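Local atomic coordinates of uncharacterized protein (Desulfotomaculum acetoxidans, PDB entry 3U4Y), a protein that is of unknown function but folds as a seven-bladed beta-propeller of the lactonase family. Residues T182-A190 and I200-P208; V217-T225 and V237-F246. One frame throughout, in Å; residues are numbered along the deposited sequence.

Contact 1: T182-A190 and I200-P208; sequences TFTPDGNFA and IGILETQNP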
loop_
_atom_site.group_PDB
_atom_site.type_symbol
_atom_site.label_atom_id
_atom_site.label_comp_id
_atom_site.label_asym_id
_atom_site.label_seq_id
_atom_site.Cartn_x
_atom_site.Cartn_y
_atom_site.Cartn_z
ATOM N N THR A 182 3.228 -3.784 6.119
ATOM C CA THR A 182 2.752 -2.501 6.627
ATOM C C THR A 182 3.461 -2.225 7.948
ATOM O O THR A 182 3.551 -3.108 8.797
ATOM C CB THR A 182 1.231 -2.517 6.874
ATOM O OG1 THR A 182 0.524 -2.534 5.627
ATOM C CG2 THR A 182 0.828 -1.298 7.617
ATOM N N PHE A 183 3.994 -1.015 8.113
ATOM C CA PHE A 183 4.662 -0.653 9.362
ATOM C C PHE A 183 3.658 -0.123 10.366
ATOM O O PHE A 183 2.519 0.189 10.028
ATOM C CB PHE A 183 5.695 0.440 9.127
ATOM C CG PHE A 183 7.034 -0.057 8.680
ATOM C CD1 PHE A 183 7.973 -0.486 9.600
ATOM C CD2 PHE A 183 7.376 -0.061 7.344
ATOM C CE1 PHE A 183 9.225 -0.932 9.191
ATOM C CE2 PHE A 183 8.619 -0.505 6.939
ATOM C CZ PHE A 183 9.545 -0.939 7.871
ATOM N N THR A 184 4.087 -0.012 11.610
ATOM C CA THR A 184 3.335 0.758 12.576
ATOM C C THR A 184 3.754 2.206 12.393
ATOM O O THR A 184 4.881 2.475 11.986
ATOM C CB THR A 184 3.639 0.305 14.004
ATOM O OG1 THR A 184 5.062 0.210 14.184
ATOM C CG2 THR A 184 2.998 -1.044 14.264
ATOM N N PRO A 185 2.855 3.146 12.697
ATOM C CA PRO A 185 3.122 4.559 12.463
ATOM C C PRO A 185 4.455 5.028 13.032
ATOM O O PRO A 185 4.960 6.058 12.591
ATOM C CB PRO A 185 1.972 5.229 13.173
ATOM C CG PRO A 185 0.886 4.258 13.131
ATOM C CD PRO A 185 1.532 2.939 13.298
ATOM N N ASP A 186 5.015 4.279 13.981
ATOM C CA ASP A 186 6.273 4.644 14.655
ATOM C C ASP A 186 7.490 3.884 14.139
ATOM O O ASP A 186 8.611 4.157 14.568
ATOM C CB ASP A 186 6.163 4.483 16.175
ATOM C CG ASP A 186 5.494 3.172 16.597
ATOM O OD1 ASP A 186 4.244 3.147 16.728
ATOM O OD2 ASP A 186 6.220 2.173 16.817
ATOM N N GLY A 187 7.259 2.935 13.230
ATOM C CA GLY A 187 8.320 2.199 12.563
ATOM C C GLY A 187 9.027 1.133 13.384
ATOM O O GLY A 187 10.128 0.681 13.032
ATOM N N ASN A 188 8.397 0.722 14.478
ATOM C CA ASN A 188 9.032 -0.185 15.424
ATOM C C ASN A 188 8.591 -1.631 15.245
ATOM O O ASN A 188 9.240 -2.560 15.729
ATOM C CB ASN A 188 8.746 0.273 16.839
ATOM C CG ASN A 188 9.388 1.594 17.152
ATOM O OD1 ASN A 188 10.530 1.852 16.770
ATOM N ND2 ASN A 188 8.654 2.450 17.849
ATOM N N PHE A 189 7.480 -1.808 14.547
ATOM C CA PHE A 189 7.055 -3.124 14.123
ATOM C C PHE A 189 6.605 -3.073 12.680
ATOM O O PHE A 189 6.172 -2.033 12.194
ATOM C CB PHE A 189 5.904 -3.619 14.988
ATOM C CG PHE A 189 6.210 -3.614 16.432
ATOM C CD1 PHE A 189 6.926 -4.648 16.998
ATOM C CD2 PHE A 189 5.794 -2.572 17.235
ATOM C CE1 PHE A 189 7.218 -4.648 18.345
ATOM C CE2 PHE A 189 6.082 -2.566 18.590
ATOM C CZ PHE A 189 6.795 -3.603 19.144
ATOM N N ALA A 190 6.713 -4.209 12.004
ATOM C CA ALA A 190 6.136 -4.360 10.680
ATOM C C ALA A 190 5.225 -5.561 10.712
ATOM O O ALA A 190 5.463 -6.487 11.470
ATOM C CB ALA A 190 7.226 -4.548 9.656
ATOM N N ILE A 200 -0.815 -13.149 10.068
ATOM C CA ILE A 200 0.005 -11.967 10.024
ATOM C C ILE A 200 1.296 -12.280 10.769
ATOM O O ILE A 200 1.276 -12.871 11.841
ATOM C CB ILE A 200 -0.714 -10.746 10.658
ATOM C CG1 ILE A 200 -1.709 -10.139 9.675
ATOM C CG2 ILE A 200 0.279 -9.653 10.997
ATOM C CD1 ILE A 200 -2.849 -11.011 9.342
ATOM N N GLY A 201 2.422 -11.900 10.186
ATOM C CA GLY A 201 3.683 -11.960 10.892
ATOM C C GLY A 201 3.938 -10.609 11.524
ATOM O O GLY A 201 3.447 -9.591 11.045
ATOM N N ILE A 202 4.711 -10.605 12.599
ATOM C CA ILE A 202 5.028 -9.386 13.319
ATOM C C ILE A 202 6.526 -9.300 13.531
ATOM O O ILE A 202 7.119 -10.190 14.132
ATOM C CB ILE A 202 4.379 -9.404 14.680
ATOM C CG1 ILE A 202 2.871 -9.566 14.533
ATOM C CG2 ILE A 202 4.724 -8.162 15.431
ATOM C CD1 ILE A 202 2.154 -9.664 15.854
ATOM N N LEU A 203 7.143 -8.234 13.038
ATOM C CA LEU A 203 8.592 -8.130 13.085
ATOM C C LEU A 203 9.036 -6.966 13.930
ATOM O O LEU A 203 8.397 -5.914 13.909
ATOM C CB LEU A 203 9.160 -7.952 11.689
ATOM C CG LEU A 203 9.477 -9.164 10.843
ATOM C CD1 LEU A 203 8.382 -10.168 11.000
ATOM C CD2 LEU A 203 9.537 -8.668 9.442
ATOM N N GLU A 204 10.138 -7.171 14.656
ATOM C CA GLU A 204 10.762 -6.148 15.477
ATOM C C GLU A 204 11.708 -5.364 14.592
ATOM O O GLU A 204 12.706 -5.894 14.100
ATOM C CB GLU A 204 11.536 -6.777 16.638
ATOM C CG GLU A 204 10.757 -6.912 17.956
ATOM C CD GLU A 204 11.052 -5.786 18.963
ATOM O OE1 GLU A 204 11.798 -4.838 18.606
ATOM O OE2 GLU A 204 10.538 -5.854 20.111
ATOM N N THR A 205 11.384 -4.091 14.396
ATOM C CA THR A 205 12.072 -3.268 13.416
ATOM C C THR A 205 12.643 -2.015 14.046
ATOM O O THR A 205 13.275 -1.211 13.370
ATOM C CB THR A 205 11.126 -2.871 12.279
ATOM O OG1 THR A 205 9.857 -2.482 12.822
ATOM C CG2 THR A 205 10.900 -4.038 11.359
ATOM N N GLN A 206 12.420 -1.847 15.345
ATOM C CA GLN A 206 13.018 -0.726 16.051
ATOM C C GLN A 206 14.523 -0.674 15.817
ATOM O O GLN A 206 15.080 0.394 15.628
ATOM C CB GLN A 206 12.743 -0.799 17.543
ATOM C CG GLN A 206 13.204 0.461 18.271
ATOM C CD GLN A 206 13.067 0.354 19.770
ATOM O OE1 GLN A 206 12.970 -0.743 20.317
ATOM N NE2 GLN A 206 13.059 1.492 20.448
ATOM N N ASN A 207 15.192 -1.822 15.852
ATOM C CA ASN A 207 16.590 -1.855 15.454
ATOM C C ASN A 207 16.695 -2.572 14.136
ATOM O O ASN A 207 16.530 -3.793 14.085
ATOM C CB ASN A 207 17.473 -2.544 16.484
ATOM C CG ASN A 207 18.945 -2.362 16.181
ATOM O OD1 ASN A 207 19.326 -2.188 15.032
ATOM N ND2 ASN A 207 19.777 -2.378 17.211
ATOM N N PRO A 208 16.948 -1.811 13.060
ATOM C CA PRO A 208 16.996 -2.325 11.688
ATOM C C PRO A 208 18.259 -3.124 11.404
ATOM O O PRO A 208 18.275 -3.870 10.429
ATOM C CB PRO A 208 16.932 -1.054 10.835
ATOM C CG PRO A 208 17.486 -0.009 11.694
ATOM C CD PRO A 208 17.084 -0.346 13.096
#

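Contact 2: V217-T225 and V237-F246; sequences VGTNNLPGT and VLTESTVDVF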
loop_
_atom_site.group_PDB
_atom_site.type_symbol
_atom_site.label_atom_id
_atom_site.label_comp_id
_atom_site.label_asym_id
_atom_site.label_seq_id
_atom_site.Cartn_x
_atom_site.Cartn_y
_atom_site.Cartn_z
ATOM N N VAL A 217 -0.058 -14.349 14.199
ATOM C CA VAL A 217 -1.402 -14.718 14.558
ATOM C C VAL A 217 -2.172 -14.979 13.260
ATOM O O VAL A 217 -1.876 -14.395 12.235
ATOM C CB VAL A 217 -2.058 -13.618 15.383
ATOM C CG1 VAL A 217 -2.136 -12.360 14.563
ATOM C CG2 VAL A 217 -3.456 -14.045 15.829
ATOM N N GLY A 218 -3.144 -15.878 13.316
ATOM C CA GLY A 218 -3.852 -16.325 12.139
ATOM C C GLY A 218 -5.066 -15.487 11.809
ATOM O O GLY A 218 -5.545 -14.723 12.634
ATOM N N THR A 219 -5.557 -15.639 10.583
ATOM C CA THR A 219 -6.665 -14.844 10.082
ATOM C C THR A 219 -7.600 -15.704 9.249
ATOM O O THR A 219 -7.314 -16.875 8.972
ATOM C CB THR A 219 -6.166 -13.767 9.145
ATOM O OG1 THR A 219 -5.866 -14.366 7.885
ATOM C CG2 THR A 219 -4.915 -13.151 9.685
ATOM N N ASN A 220 -8.714 -15.112 8.833
ATOM C CA ASN A 220 -9.607 -15.782 7.911
ATOM C C ASN A 220 -8.921 -16.010 6.577
ATOM O O ASN A 220 -7.812 -15.531 6.331
ATOM C CB ASN A 220 -10.864 -14.956 7.690
ATOM C CG ASN A 220 -11.752 -14.918 8.898
ATOM O OD1 ASN A 220 -11.869 -13.887 9.553
ATOM N ND2 ASN A 220 -12.393 -16.037 9.202
ATOM N N ASN A 221 -9.600 -16.712 5.691
ATOM C CA ASN A 221 -8.972 -17.068 4.437
ATOM C C ASN A 221 -8.447 -15.893 3.617
ATOM O O ASN A 221 -9.210 -15.013 3.199
ATOM C CB ASN A 221 -9.914 -17.910 3.586
ATOM C CG ASN A 221 -9.190 -18.648 2.493
ATOM O OD1 ASN A 221 -7.985 -18.926 2.599
ATOM N ND2 ASN A 221 -9.915 -18.969 1.429
ATOM N N LEU A 222 -7.132 -15.896 3.420
ATOM C CA LEU A 222 -6.504 -15.159 2.339
ATOM C C LEU A 222 -6.360 -13.667 2.619
ATOM O O LEU A 222 -7.058 -12.852 2.026
ATOM C CB LEU A 222 -7.288 -15.405 1.054
ATOM C CG LEU A 222 -6.515 -16.034 -0.113
ATOM C CD1 LEU A 222 -5.687 -17.223 0.344
ATOM C CD2 LEU A 222 -7.462 -16.443 -1.203
ATOM N N PRO A 223 -5.439 -13.312 3.529
ATOM C CA PRO A 223 -5.228 -11.924 3.956
ATOM C C PRO A 223 -4.473 -11.069 2.933
ATOM O O PRO A 223 -3.369 -11.413 2.513
ATOM C CB PRO A 223 -4.398 -12.085 5.229
ATOM C CG PRO A 223 -3.676 -13.395 5.051
ATOM C CD PRO A 223 -4.644 -14.267 4.332
ATOM N N GLY A 224 -5.059 -9.935 2.558
ATOM C CA GLY A 224 -4.464 -9.087 1.546
ATOM C C GLY A 224 -3.695 -7.883 2.057
ATOM O O GLY A 224 -2.480 -7.784 1.883
ATOM N N THR A 225 -4.404 -6.954 2.679
ATOM C CA THR A 225 -3.802 -5.672 3.009
ATOM C C THR A 225 -4.036 -5.294 4.467
ATOM O O THR A 225 -5.096 -5.564 5.032
ATOM C CB THR A 225 -4.249 -4.539 2.007
ATOM O OG1 THR A 225 -5.130 -3.606 2.649
ATOM C CG2 THR A 225 -4.921 -5.146 0.745
ATOM N N VAL A 237 -7.428 -6.003 8.714
ATOM C CA VAL A 237 -6.901 -6.890 7.691
ATOM C C VAL A 237 -7.957 -7.267 6.667
ATOM O O VAL A 237 -9.038 -7.723 7.025
ATOM C CB VAL A 237 -6.352 -8.153 8.336
ATOM C CG1 VAL A 237 -5.747 -9.072 7.283
ATOM C CG2 VAL A 237 -5.328 -7.775 9.390
ATOM N N LEU A 238 -7.641 -7.075 5.385
ATOM C CA LEU A 238 -8.583 -7.398 4.308
ATOM C C LEU A 238 -8.459 -8.845 3.824
ATOM O O LEU A 238 -7.383 -9.316 3.458
ATOM C CB LEU A 238 -8.426 -6.412 3.142
ATOM C CG LEU A 238 -9.275 -6.528 1.869
ATOM C CD1 LEU A 238 -10.773 -6.473 2.136
ATOM C CD2 LEU A 238 -8.868 -5.441 0.902
ATOM N N THR A 239 -9.591 -9.529 3.813
ATOM C CA THR A 239 -9.646 -10.954 3.553
ATOM C C THR A 239 -10.536 -11.253 2.346
ATOM O O THR A 239 -11.267 -10.394 1.868
ATOM C CB THR A 239 -10.147 -11.663 4.834
ATOM O OG1 THR A 239 -9.041 -11.784 5.737
ATOM C CG2 THR A 239 -10.806 -13.053 4.560
ATOM N N GLU A 240 -10.460 -12.475 1.847
ATOM C CA GLU A 240 -11.358 -12.910 0.805
ATOM C C GLU A 240 -12.795 -12.554 1.152
ATOM O O GLU A 240 -13.525 -12.064 0.309
ATOM C CB GLU A 240 -11.222 -14.412 0.628
ATOM C CG GLU A 240 -12.112 -15.008 -0.435
ATOM C CD GLU A 240 -11.938 -16.508 -0.530
ATOM O OE1 GLU A 240 -11.689 -17.149 0.520
ATOM O OE2 GLU A 240 -12.043 -17.047 -1.651
ATOM N N SER A 241 -13.202 -12.789 2.396
ATOM C CA SER A 241 -14.611 -12.652 2.783
ATOM C C SER A 241 -14.853 -11.632 3.881
ATOM O O SER A 241 -15.970 -11.120 4.036
ATOM C CB SER A 241 -15.170 -13.998 3.227
ATOM O OG SER A 241 -15.347 -14.861 2.112
ATOM N N THR A 242 -13.811 -11.337 4.647
ATOM C CA THR A 242 -13.981 -10.493 5.810
ATOM C C THR A 242 -12.939 -9.404 5.958
ATOM O O THR A 242 -11.847 -9.470 5.389
ATOM C CB THR A 242 -13.922 -11.328 7.102
ATOM O OG1 THR A 242 -12.643 -11.962 7.205
ATOM C CG2 THR A 242 -14.995 -12.387 7.106
ATOM N N VAL A 243 -13.299 -8.399 6.746
ATOM C CA VAL A 243 -12.309 -7.599 7.439
ATOM C C VAL A 243 -12.156 -8.206 8.813
ATOM O O VAL A 243 -13.138 -8.578 9.439
ATOM C CB VAL A 243 -12.764 -6.182 7.658
ATOM C CG1 VAL A 243 -11.613 -5.371 8.261
ATOM C CG2 VAL A 243 -13.239 -5.597 6.363
ATOM N N ASP A 244 -10.917 -8.328 9.258
ATOM C CA ASP A 244 -10.611 -8.752 10.611
ATOM C C ASP A 244 -10.023 -7.578 11.357
ATOM O O ASP A 244 -9.160 -6.877 10.838
ATOM C CB ASP A 244 -9.601 -9.902 10.599
ATOM C CG ASP A 244 -10.179 -11.141 10.002
ATOM O OD1 ASP A 244 -11.415 -11.203 9.904
ATOM O OD2 ASP A 244 -9.420 -12.042 9.614
ATOM N N VAL A 245 -10.482 -7.341 12.571
ATOM C CA VAL A 245 -9.802 -6.350 13.361
ATOM C C VAL A 245 -9.065 -6.971 14.550
ATOM O O VAL A 245 -9.588 -7.843 15.240
ATOM C CB VAL A 245 -10.750 -5.185 13.743
ATOM C CG1 VAL A 245 -12.190 -5.609 13.580
ATOM C CG2 VAL A 245 -10.454 -4.672 15.132
ATOM N N PHE A 246 -7.822 -6.545 14.742
ATOM C CA PHE A 246 -7.056 -6.935 15.913
ATOM C C PHE A 246 -6.679 -5.714 16.733
ATOM O O PHE A 246 -6.655 -4.610 16.232
ATOM C CB PHE A 246 -5.762 -7.619 15.506
ATOM C CG PHE A 246 -5.948 -8.797 14.613
ATOM C CD1 PHE A 246 -6.515 -8.648 13.351
ATOM C CD2 PHE A 246 -5.515 -10.051 15.014
ATOM C CE1 PHE A 246 -6.671 -9.736 12.504
ATOM C CE2 PHE A 246 -5.660 -11.135 14.183
ATOM C CZ PHE A 246 -6.242 -10.982 12.924
#

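Contact 1: T182-A190 and I200-P208
Ala-190 and Leu-203 pair through their backbones where strands 189-194 and 199-204, the two middle strands of one four-stranded propeller blade, run antiparallel as a hairpin. Ala-190 N gives to Leu-203 O at 3.1 Å, and Leu-203 N returns a bond to Ala-190 O at 2.9 Å. The next pair, Phe-189 with Glu-204, is non-hydrogen-bonded, and their side chains run alongside each other on one sheet face. CE1 of the phenylalanine lies 3.9 Å from Glu-204 OE2, with ring and carboxylate planes turned 68° apart; the glutamate is poorly ordered. Phe-189 CG sits anti to the carbonyl carbon (chi1 -55°), a torsion that swings CD1 to within 4.4 Å of Ile-202 CG2, while beyond the hairpin the ring meets Phe-248 edge-to-face. Across the sheet, Thr-205 CG2 lies 4.1 Å from Ala-190 CB, and Ala-190 CB itself covers one face of the Phe-183 ring, offset toward its rim. Past the paired residues the chains stay linked by Thr-205 N, which approaches Asn-188 O from well above the carbonyl plane. The type I turn from Thr-184 to Gly-187 carries the chain from strand 178-183 into this hairpin, and Thr-184 OG1 steadies its exit by accepting Phe-189 N at 3.2 Å. Next to it Asn-188 and Gln-206 cross obliquely, OD1 of the asparagine lying 3.4 Å from CG of the glutamine.

Contact 2: V217-T225 and V237-F246
Gly-224 N gives its hydrogen to Leu-238 O at 2.6 Å, and Leu-238 N to Thr-225 O at 3.0 Å; these two backbone bonds join the segments. Beside them, Pro-223 CB packs on Val-237 CG1 at 3.9 Å. Asp-244 OD2 accepts the backbone N of Asn-220 at 3.2 Å, an almost straight bond at 172° that meets the oxygen nearly end-on. The carboxylate gets there because Asp-244 CG stands anti to the carbonyl carbon (chi1 -67°), pointing from strand 242-249 at the connection between two propeller blades. OD2 also lies 3.7 Å from Thr-219 CB, and Thr-219 OG1 gives a bond to the O of the next residue, Asn-220, on a lone pair. A leucine at Asp-244 would probably leave Asn-220 N without its acceptor and let the loop after strand 212-218 shift. Further along, Asn-221 ND2 makes a weak bond to Glu-240 OE1, amide and carboxylate planes 66° apart. Phe-246 brings CE2 to 3.8 Å from Val-217 CG1, while Gly-218 O lies at the ring edge, in its plane. Phe-257 meets this ring edge-to-face from strand 254-262, the outermost strand of the second blade, and Ile-200 of strand 199-204 touches both Thr-219 and Val-237 from the first.

In the fold
The two contacts follow one another along the chain, contact 1 closing before contact 2 opens, with centres about 19 Å apart and each about 15 Å from the centre of the chain. Contact 1 lies within the blade of strands 178-183, 189-194, 199-204 and 212-218; contact 2 carries the chain from the last of these into the next blade, whose strands are 226-228, 234-238, 242-249 and 254-262. They meet at the neighbouring strands 199-204 and 212-218, where Ile-200 N probably bonds to Val-217 O at 2.7 Å. One thus holds a hairpin inside a blade and the other joins that blade to the next.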